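Local coordinates for protein phage terminase large subunit (Thermus phage P7426, PDB 4ZNK) that probably acts as the ATP-driven motor and DNA-cutting endonuclease of viral genome packaging, present here as its N-terminal ATPase domain, at residues 146-151 against 169-174; 69-74 against 135-140. One frame throughout, in Å; residues are numbered along the deposited sequence.

Both contacts lie in the ATPase domain and meet on one mixed beta sheet, where strands 67-72 and 150-154 are neighbours. Their centres are about 15 Å apart. Trp69 of contact 2 joins them: its N lies 3.3 Å from Phe150 O, a probable hydrogen bond, and its ring packs on contact 1, with CD2 3.5 Å from Leu148 CD1. The ATPase site lies toward the C-terminal ends of these strands: contact 2 borders it, while contact 1 sits at the start of strand 150-154. Measured between side chains, the magnesium ligand Asp154 is about 10 Å from Val151 and about 4 Å from Ile70, and the predicted catalytic Glu155 is about 4 Å from Pro73.

Contact 1 (146-151 against 169-174); sequences ATLDFV and EPTLSV
The backbones of 146-151 and 169-174 are joined by one hydrogen bond, Leu148 N to Thr171 O at 2.8 Å, with an N-H...O angle of 156° and the donor tilted 25° from the carbonyl plane. Segment 146-151 leads into strand 150-154. Segment 169-174 is a short 3-10 turn with the loop that follows helix 161-168. A second backbone contact comes from Ala146, whose O takes a CA-H...O approach from Thr171 CA at 3.4 Å. Thr171 thus sits close against the chain before the strand.

Its side chain lies alongside that of Leu148, both pointing the same way. Leu148 CD1 is 3.5 Å from Thr171 OG1. This hydroxyl stands between its own backbone N and carbonyl carbon (chi1 68°), and its hydrogen-bond partner is Ile168 O at the end of the preceding helix. Thr171 CG2 lies next to Ala146 O. Leu172 reaches in with its two methyl branches. CD2 comes up to the backbone of the first segment, 3.8 Å from Leu148 O and 4.0 Å from Phe150 CA. CD1 meets Val151 CG2 at 4.0 Å. At the outer end Thr147 CG2 touches Val174 CG1 at 4.1 Å.

Asp149 turns away from this contact and forms salt bridges with Arg63 and Arg175. Leu148 and Val151 instead face the turn, while Phe150 lies against helix 48-62.

Phe150 and Val151 open the predicted Walker B motif. The contact packs the turn after helix 161-168 against the entry to strand 150-154. Its chemistry is mainly apolar: the side chains of Leu148, Val151 and Leu172 meet on the buried side, one backbone bond ties Leu148 to Thr171, and the buried threonine hydroxyl is satisfied by the turn's own helix.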
ATOM      1  N   ALA A 146       0.146  12.703 -14.439  1.00 32.06           N
ATOM      2  CA  ALA A 146      -1.170  12.203 -14.095  1.00 29.87           C
ATOM      3  C   ALA A 146      -1.804  13.016 -12.966  1.00 25.98           C
ATOM      4  O   ALA A 146      -1.122  13.737 -12.243  1.00 27.36           O
ATOM      5  CB  ALA A 146      -1.069  10.731 -13.694  1.00 37.59           C
ATOM      6  N   THR A 147      -3.118  12.873 -12.835  1.00 22.65           N
ATOM      7  CA  THR A 147      -3.898  13.442 -11.746  1.00 21.28           C
ATOM      8  C   THR A 147      -4.592  12.293 -11.029  1.00 22.27           C
ATOM      9  O   THR A 147      -5.387  11.593 -11.643  1.00 24.61           O
ATOM     10  CB  THR A 147      -4.940  14.451 -12.286  1.00 25.03           C
ATOM     11  OG1 THR A 147      -4.256  15.528 -12.936  1.00 27.00           O
ATOM     12  CG2 THR A 147      -5.823  14.969 -11.181  1.00 26.38           C
ATOM     13  N   LEU A 148      -4.281  12.098  -9.743  1.00 20.39           N
ATOM     14  CA  LEU A 148      -4.644  10.865  -9.040  1.00 22.49           C
ATOM     15  C   LEU A 148      -5.282  11.127  -7.683  1.00 17.34           C
ATOM     16  O   LEU A 148      -4.978  12.105  -7.027  1.00 19.38           O
ATOM     17  CB  LEU A 148      -3.397   9.973  -8.834  1.00 19.78           C
ATOM     18  CG  LEU A 148      -2.698   9.474 -10.089  1.00 21.96           C
ATOM     19  CD1 LEU A 148      -1.504   8.607  -9.720  1.00 18.82           C
ATOM     20  CD2 LEU A 148      -3.630   8.691 -10.963  1.00 18.93           C
ATOM     21  N   ASP A 149      -6.169  10.225  -7.282  1.00 19.67           N
ATOM     22  CA  ASP A 149      -6.729  10.206  -5.938  1.00 18.43           C
ATOM     23  C   ASP A 149      -5.841   9.489  -4.933  1.00 18.86           C
ATOM     24  O   ASP A 149      -5.854   9.826  -3.756  1.00 18.12           O
ATOM     25  CB  ASP A 149      -8.095   9.518  -5.932  1.00 15.15           C
ATOM     26  CG  ASP A 149      -9.133  10.290  -6.704  1.00 24.44           C
ATOM     27  OD1 ASP A 149      -9.885  11.038  -6.058  1.00 25.52           O
ATOM     28  OD2 ASP A 149      -9.199  10.135  -7.942  1.00 23.16           O
ATOM     29  N   PHE A 150      -5.109   8.477  -5.375  1.00 15.80           N
ATOM     30  CA  PHE A 150      -4.298   7.708  -4.441  1.00 14.02           C
ATOM     31  C   PHE A 150      -3.120   7.040  -5.135  1.00 16.85           C
ATOM     32  O   PHE A 150      -3.174   6.749  -6.334  1.00 17.58           O
ATOM     33  CB  PHE A 150      -5.144   6.643  -3.720  1.00 13.57           C
ATOM     34  CG  PHE A 150      -5.689   5.529  -4.641  1.00 19.50           C
ATOM     35  CD1 PHE A 150      -5.080   4.283  -4.691  1.00 17.66           C
ATOM     36  CD2 PHE A 150      -6.821   5.731  -5.408  1.00 16.35           C
ATOM     37  CE1 PHE A 150      -5.589   3.262  -5.519  1.00 18.43           C
ATOM     38  CE2 PHE A 150      -7.348   4.720  -6.227  1.00 17.75           C
ATOM     39  CZ  PHE A 150      -6.728   3.489  -6.284  1.00 19.47           C
ATOM     40  N   VAL A 151      -2.055   6.820  -4.372  1.00 18.78           N
ATOM     41  CA  VAL A 151      -0.940   6.003  -4.824  1.00 20.56           C
ATOM     42  C   VAL A 151      -0.539   5.040  -3.718  1.00 16.75           C
ATOM     43  O   VAL A 151      -0.600   5.377  -2.527  1.00 18.72           O
ATOM     44  CB  VAL A 151       0.314   6.839  -5.232  1.00 18.21           C
ATOM     45  CG1 VAL A 151       0.016   7.718  -6.440  1.00 20.26           C
ATOM     46  CG2 VAL A 151       0.833   7.653  -4.058  1.00 21.71           C
ATOM     47  N   GLU A 169       4.497  12.138  -6.028  1.00 19.71           N
ATOM     48  CA  GLU A 169       3.763  12.985  -5.096  1.00 25.27           C
ATOM     49  C   GLU A 169       2.946  14.101  -5.773  1.00 27.12           C
ATOM     50  O   GLU A 169       1.818  14.353  -5.355  1.00 22.82           O
ATOM     51  CB  GLU A 169       4.693  13.611  -4.052  1.00 23.16           C
ATOM     52  CG  GLU A 169       3.879  14.342  -2.970  1.00 25.93           C
ATOM     53  CD  GLU A 169       4.679  14.812  -1.789  1.00 36.07           C
ATOM     54  OE1 GLU A 169       5.907  15.011  -1.933  1.00 37.44           O
ATOM     55  OE2 GLU A 169       4.060  14.992  -0.712  1.00 38.42           O
ATOM     56  N   PRO A 170       3.497  14.751  -6.819  1.00 25.30           N
ATOM     57  CA  PRO A 170       2.754  15.838  -7.472  1.00 28.09           C
ATOM     58  C   PRO A 170       1.463  15.396  -8.188  1.00 29.55           C
ATOM     59  O   PRO A 170       0.632  16.245  -8.517  1.00 28.69           O
ATOM     60  CB  PRO A 170       3.765  16.390  -8.479  1.00 32.69           C
ATOM     61  CG  PRO A 170       5.105  16.003  -7.937  1.00 28.27           C
ATOM     62  CD  PRO A 170       4.868  14.646  -7.354  1.00 28.54           C
ATOM     63  N   THR A 171       1.286  14.102  -8.427  1.00 27.84           N
ATOM     64  CA  THR A 171       0.036  13.629  -9.014  1.00 24.64           C
ATOM     65  C   THR A 171      -1.120  13.749  -8.038  1.00 24.06           C
ATOM     66  O   THR A 171      -2.270  13.631  -8.434  1.00 23.23           O
ATOM     67  CB  THR A 171       0.112  12.156  -9.460  1.00 25.35           C
ATOM     68  OG1 THR A 171       0.221  11.320  -8.300  1.00 28.19           O
ATOM     69  CG2 THR A 171       1.277  11.936 -10.342  1.00 28.17           C
ATOM     70  N   LEU A 172      -0.813  13.972  -6.762  1.00 23.20           N
ATOM     71  CA  LEU A 172      -1.829  14.002  -5.712  1.00 21.00           C
ATOM     72  C   LEU A 172      -2.374  15.385  -5.343  1.00 18.73           C
ATOM     73  O   LEU A 172      -3.349  15.464  -4.603  1.00 23.43           O
ATOM     74  CB  LEU A 172      -1.263  13.368  -4.445  1.00 21.20           C
ATOM     75  CG  LEU A 172      -0.833  11.896  -4.561  1.00 21.83           C
ATOM     76  CD1 LEU A 172      -0.114  11.477  -3.289  1.00 24.37           C
ATOM     77  CD2 LEU A 172      -2.021  10.999  -4.837  1.00 21.80           C
ATOM     78  N   SER A 173      -1.772  16.450  -5.873  1.00 27.91           N
ATOM     79  CA  SER A 173      -2.091  17.825  -5.451  1.00 29.20           C
ATOM     80  C   SER A 173      -3.532  18.224  -5.724  1.00 25.20           C
ATOM     81  O   SER A 173      -4.254  18.658  -4.829  1.00 27.27           O
ATOM     82  CB  SER A 173      -1.168  18.835  -6.154  1.00 27.54           C
ATOM     83  OG  SER A 173       0.174  18.436  -6.137  1.00 48.80           O
ATOM     84  N   VAL A 174      -3.954  18.100  -6.974  1.00 21.81           N
ATOM     85  CA  VAL A 174      -5.248  18.630  -7.390  1.00 26.10           C
ATOM     86  C   VAL A 174      -6.451  18.019  -6.648  1.00 30.54           C
ATOM     87  O   VAL A 174      -7.454  18.701  -6.435  1.00 27.71           O
ATOM     88  CB  VAL A 174      -5.429  18.430  -8.924  1.00 24.13           C
ATOM     89  CG1 VAL A 174      -6.880  18.513  -9.339  1.00 33.12           C
ATOM     90  CG2 VAL A 174      -4.575  19.429  -9.678  1.00 37.25           C
TER

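Contact 2 (69-74 against 135-140); sequences WIIAPT and KSADRP
Ala72 O accepts a hydrogen bond from Ala137 N at 2.8 Å, with an N-H...O angle of 170°, and also a CA-H...O approach from Ser136 CA. Two further backbone bonds continue the parallel pairing of strands 67-72 and 126-136: Lys135 N to Ile70 O at 2.8 Å, and Ala72 N to Lys135 O at 3.2 Å. Ile71 is paired with Lys135 and Ala72 with Ser136.

Lys135 buries more surface in this contact than any other residue of the two segments. Its chain bends at chi2 (-71°) and runs over one face of the Trp69 indole. CG lies 4.0 Å from the centroid of the five-membered ring, a CH-pi contact. CE follows at 3.8 Å from Trp69 CE2, and NZ goes on to bond Asn142 O. On the same face of the sheet Ile71 CG1 meets Lys135 CB at 3.8 Å, and Ile71 CD1 sits at the indole edge.

Beyond the pairing, residues 136-139 form a type I turn. Ser136 OG lies 3.2 Å from Thr74 CA. Thr74 is the N-cap of helix 75-93, and its OG1 takes the N-H of Gln77.

The arrangement is typical of the parallel core sheet of a P-loop ATPase. The C-terminal end of strand 67-72 leads to the ATPase site, with Pro73 next to the predicted catalytic Glu155.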
ATOM      1  N   TRP A  69      -2.518   4.604  -8.689  1.00 16.11           N
ATOM      2  CA  TRP A  69      -1.427   3.771  -9.138  1.00 19.56           C
ATOM      3  C   TRP A  69      -0.910   2.939  -8.002  1.00 18.11           C
ATOM      4  O   TRP A  69      -0.939   3.389  -6.854  1.00 16.88           O
ATOM      5  CB  TRP A  69      -0.235   4.588  -9.635  1.00 20.13           C
ATOM      6  CG  TRP A  69      -0.399   5.349 -10.906  1.00 20.57           C
ATOM      7  CD1 TRP A  69      -1.423   5.273 -11.805  1.00 26.82           C
ATOM      8  CD2 TRP A  69       0.512   6.325 -11.411  1.00 18.19           C
ATOM      9  NE1 TRP A  69      -1.198   6.148 -12.843  1.00 23.96           N
ATOM     10  CE2 TRP A  69      -0.012   6.796 -12.631  1.00 23.60           C
ATOM     11  CE3 TRP A  69       1.718   6.849 -10.946  1.00 22.12           C
ATOM     12  CZ2 TRP A  69       0.633   7.776 -13.395  1.00 23.86           C
ATOM     13  CZ3 TRP A  69       2.364   7.811 -11.716  1.00 27.82           C
ATOM     14  CH2 TRP A  69       1.815   8.262 -12.921  1.00 22.38           C
ATOM     15  N   ILE A  70      -0.409   1.750  -8.324  1.00 18.38           N
ATOM     16  CA  ILE A  70       0.533   1.064  -7.448  1.00 19.55           C
ATOM     17  C   ILE A  70       1.873   1.125  -8.179  1.00 16.00           C
ATOM     18  O   ILE A  70       1.978   0.771  -9.357  1.00 19.63           O
ATOM     19  CB  ILE A  70       0.116  -0.396  -7.091  1.00 16.31           C
ATOM     20  CG1 ILE A  70       1.163  -1.061  -6.178  1.00 20.39           C
ATOM     21  CG2 ILE A  70      -0.168  -1.228  -8.332  1.00 16.02           C
ATOM     22  CD1 ILE A  70       2.366  -1.728  -6.898  1.00 17.55           C
ATOM     23  N   ILE A  71       2.866   1.662  -7.484  1.00 16.35           N
ATOM     24  CA  ILE A  71       4.234   1.773  -8.001  1.00 17.31           C
ATOM     25  C   ILE A  71       5.157   0.891  -7.178  1.00 17.21           C
ATOM     26  O   ILE A  71       5.164   0.965  -5.944  1.00 19.63           O
ATOM     27  CB  ILE A  71       4.760   3.227  -7.960  1.00 17.87           C
ATOM     28  CG1 ILE A  71       3.758   4.162  -8.644  1.00 25.73           C
ATOM     29  CG2 ILE A  71       6.119   3.323  -8.676  1.00 24.16           C
ATOM     30  CD1 ILE A  71       3.302   5.287  -7.759  1.00 42.48           C
ATOM     31  N   ALA A  72       5.929   0.060  -7.866  1.00 19.19           N
ATOM     32  CA  ALA A  72       6.937  -0.794  -7.234  1.00 18.85           C
ATOM     33  C   ALA A  72       8.287  -0.591  -7.948  1.00 23.72           C
ATOM     34  O   ALA A  72       8.340   0.087  -8.977  1.00 20.72           O
ATOM     35  CB  ALA A  72       6.485  -2.251  -7.285  1.00 18.95           C
ATOM     36  N   PRO A  73       9.382  -1.149  -7.396  1.00 22.59           N
ATOM     37  CA  PRO A  73      10.710  -1.010  -8.026  1.00 29.06           C
ATOM     38  C   PRO A  73      10.763  -1.533  -9.459  1.00 25.55           C
ATOM     39  O   PRO A  73      11.462  -0.965 -10.298  1.00 27.74           O
ATOM     40  CB  PRO A  73      11.626  -1.829  -7.101  1.00 24.13           C
ATOM     41  CG  PRO A  73      10.946  -1.732  -5.740  1.00 25.67           C
ATOM     42  CD  PRO A  73       9.467  -1.780  -6.068  1.00 20.49           C
ATOM     43  N   THR A  74       9.988  -2.570  -9.740  1.00 24.79           N
ATOM     44  CA  THR A  74       9.951  -3.201 -11.057  1.00 25.11           C
ATOM     45  C   THR A  74       8.519  -3.500 -11.425  1.00 28.60           C
ATOM     46  O   THR A  74       7.666  -3.572 -10.541  1.00 20.73           O
ATOM     47  CB  THR A  74      10.705  -4.517 -11.080  1.00 27.39           C
ATOM     48  OG1 THR A  74      10.014  -5.444 -10.243  1.00 25.70           O
ATOM     49  CG2 THR A  74      12.113  -4.338 -10.570  1.00 27.89           C
ATOM     50  N   LYS A 135       2.658   0.455 -12.043  1.00 18.71           N
ATOM     51  CA  LYS A 135       3.731   1.290 -12.556  1.00 19.69           C
ATOM     52  C   LYS A 135       5.036   0.821 -11.965  1.00 19.34           C
ATOM     53  O   LYS A 135       5.065   0.118 -10.949  1.00 19.24           O
ATOM     54  CB  LYS A 135       3.517   2.774 -12.203  1.00 19.04           C
ATOM     55  CG  LYS A 135       2.335   3.400 -12.879  1.00 21.06           C
ATOM     56  CD  LYS A 135       2.613   3.573 -14.367  1.00 27.66           C
ATOM     57  CE  LYS A 135       1.487   4.313 -15.088  1.00 26.80           C
ATOM     58  NZ  LYS A 135       1.834   4.591 -16.501  1.00 32.39           N
ATOM     59  N   SER A 136       6.127   1.232 -12.588  1.00 21.61           N
ATOM     60  CA  SER A 136       7.436   0.787 -12.162  1.00 25.79           C
ATOM     61  C   SER A 136       8.362   1.970 -11.999  1.00 24.10           C
ATOM     62  O   SER A 136       8.478   2.796 -12.891  1.00 28.14           O
ATOM     63  CB  SER A 136       8.023  -0.195 -13.165  1.00 31.27           C
ATOM     64  OG  SER A 136       9.345  -0.521 -12.783  1.00 33.59           O
ATOM     65  N   ALA A 137       9.042   2.023 -10.867  1.00 25.94           N
ATOM     66  CA  ALA A 137       9.997   3.093 -10.607  1.00 28.96           C
ATOM     67  C   ALA A 137      11.225   3.013 -11.531  1.00 38.40           C
ATOM     68  O   ALA A 137      11.926   4.007 -11.699  1.00 36.04           O
ATOM     69  CB  ALA A 137      10.432   3.067  -9.135  1.00 30.15           C
ATOM     70  N   ASP A 138      11.473   1.856 -12.146  1.00 31.04           N
ATOM     71  CA  ASP A 138      12.617   1.730 -13.062  1.00 41.45           C
ATOM     72  C   ASP A 138      12.192   1.965 -14.512  1.00 41.37           C
ATOM     73  O   ASP A 138      12.986   1.806 -15.425  1.00 46.19           O
ATOM     74  CB  ASP A 138      13.318   0.366 -12.903  1.00 41.48           C
ATOM     75  CG  ASP A 138      12.514  -0.811 -13.454  1.00 44.03           C
ATOM     76  OD1 ASP A 138      11.376  -0.645 -13.956  1.00 49.25           O
ATOM     77  OD2 ASP A 138      13.041  -1.943 -13.371  1.00 51.63           O
ATOM     78  N   ARG A 139      10.937   2.362 -14.710  1.00 41.81           N
ATOM     79  CA  ARG A 139      10.481   2.855 -16.007  1.00 37.68           C
ATOM     80  C   ARG A 139       9.790   4.183 -15.780  1.00 44.07           C
ATOM     81  O   ARG A 139       8.583   4.316 -16.013  1.00 41.36           O
ATOM     82  CB  ARG A 139       9.555   1.852 -16.701  1.00 43.00           C
ATOM     83  CG  ARG A 139      10.253   0.524 -16.998  1.00 51.26           C
ATOM     84  CD  ARG A 139       9.840  -0.076 -18.332  1.00 68.68           C
ATOM     85  NE  ARG A 139       9.977  -1.535 -18.318  1.00 88.05           N
ATOM     86  CZ  ARG A 139       9.698  -2.334 -19.344  1.00 86.37           C
ATOM     87  NH1 ARG A 139       9.263  -1.828 -20.493  1.00 80.89           N
ATOM     88  NH2 ARG A 139       9.857  -3.647 -19.219  1.00 87.44           N
ATOM     89  N   PRO A 140      10.564   5.175 -15.306  1.00 44.43           N
ATOM     90  CA  PRO A 140      10.006   6.477 -14.912  1.00 53.29           C
ATOM     91  C   PRO A 140       9.459   7.267 -16.095  1.00 50.46           C
ATOM     92  O   PRO A 140       8.769   8.267 -15.892  1.00 57.18           O
ATOM     93  CB  PRO A 140      11.201   7.190 -14.267  1.00 54.41           C
ATOM     94  CG  PRO A 140      12.403   6.542 -14.856  1.00 49.59           C
ATOM     95  CD  PRO A 140      12.027   5.119 -15.121  1.00 48.08           C
TER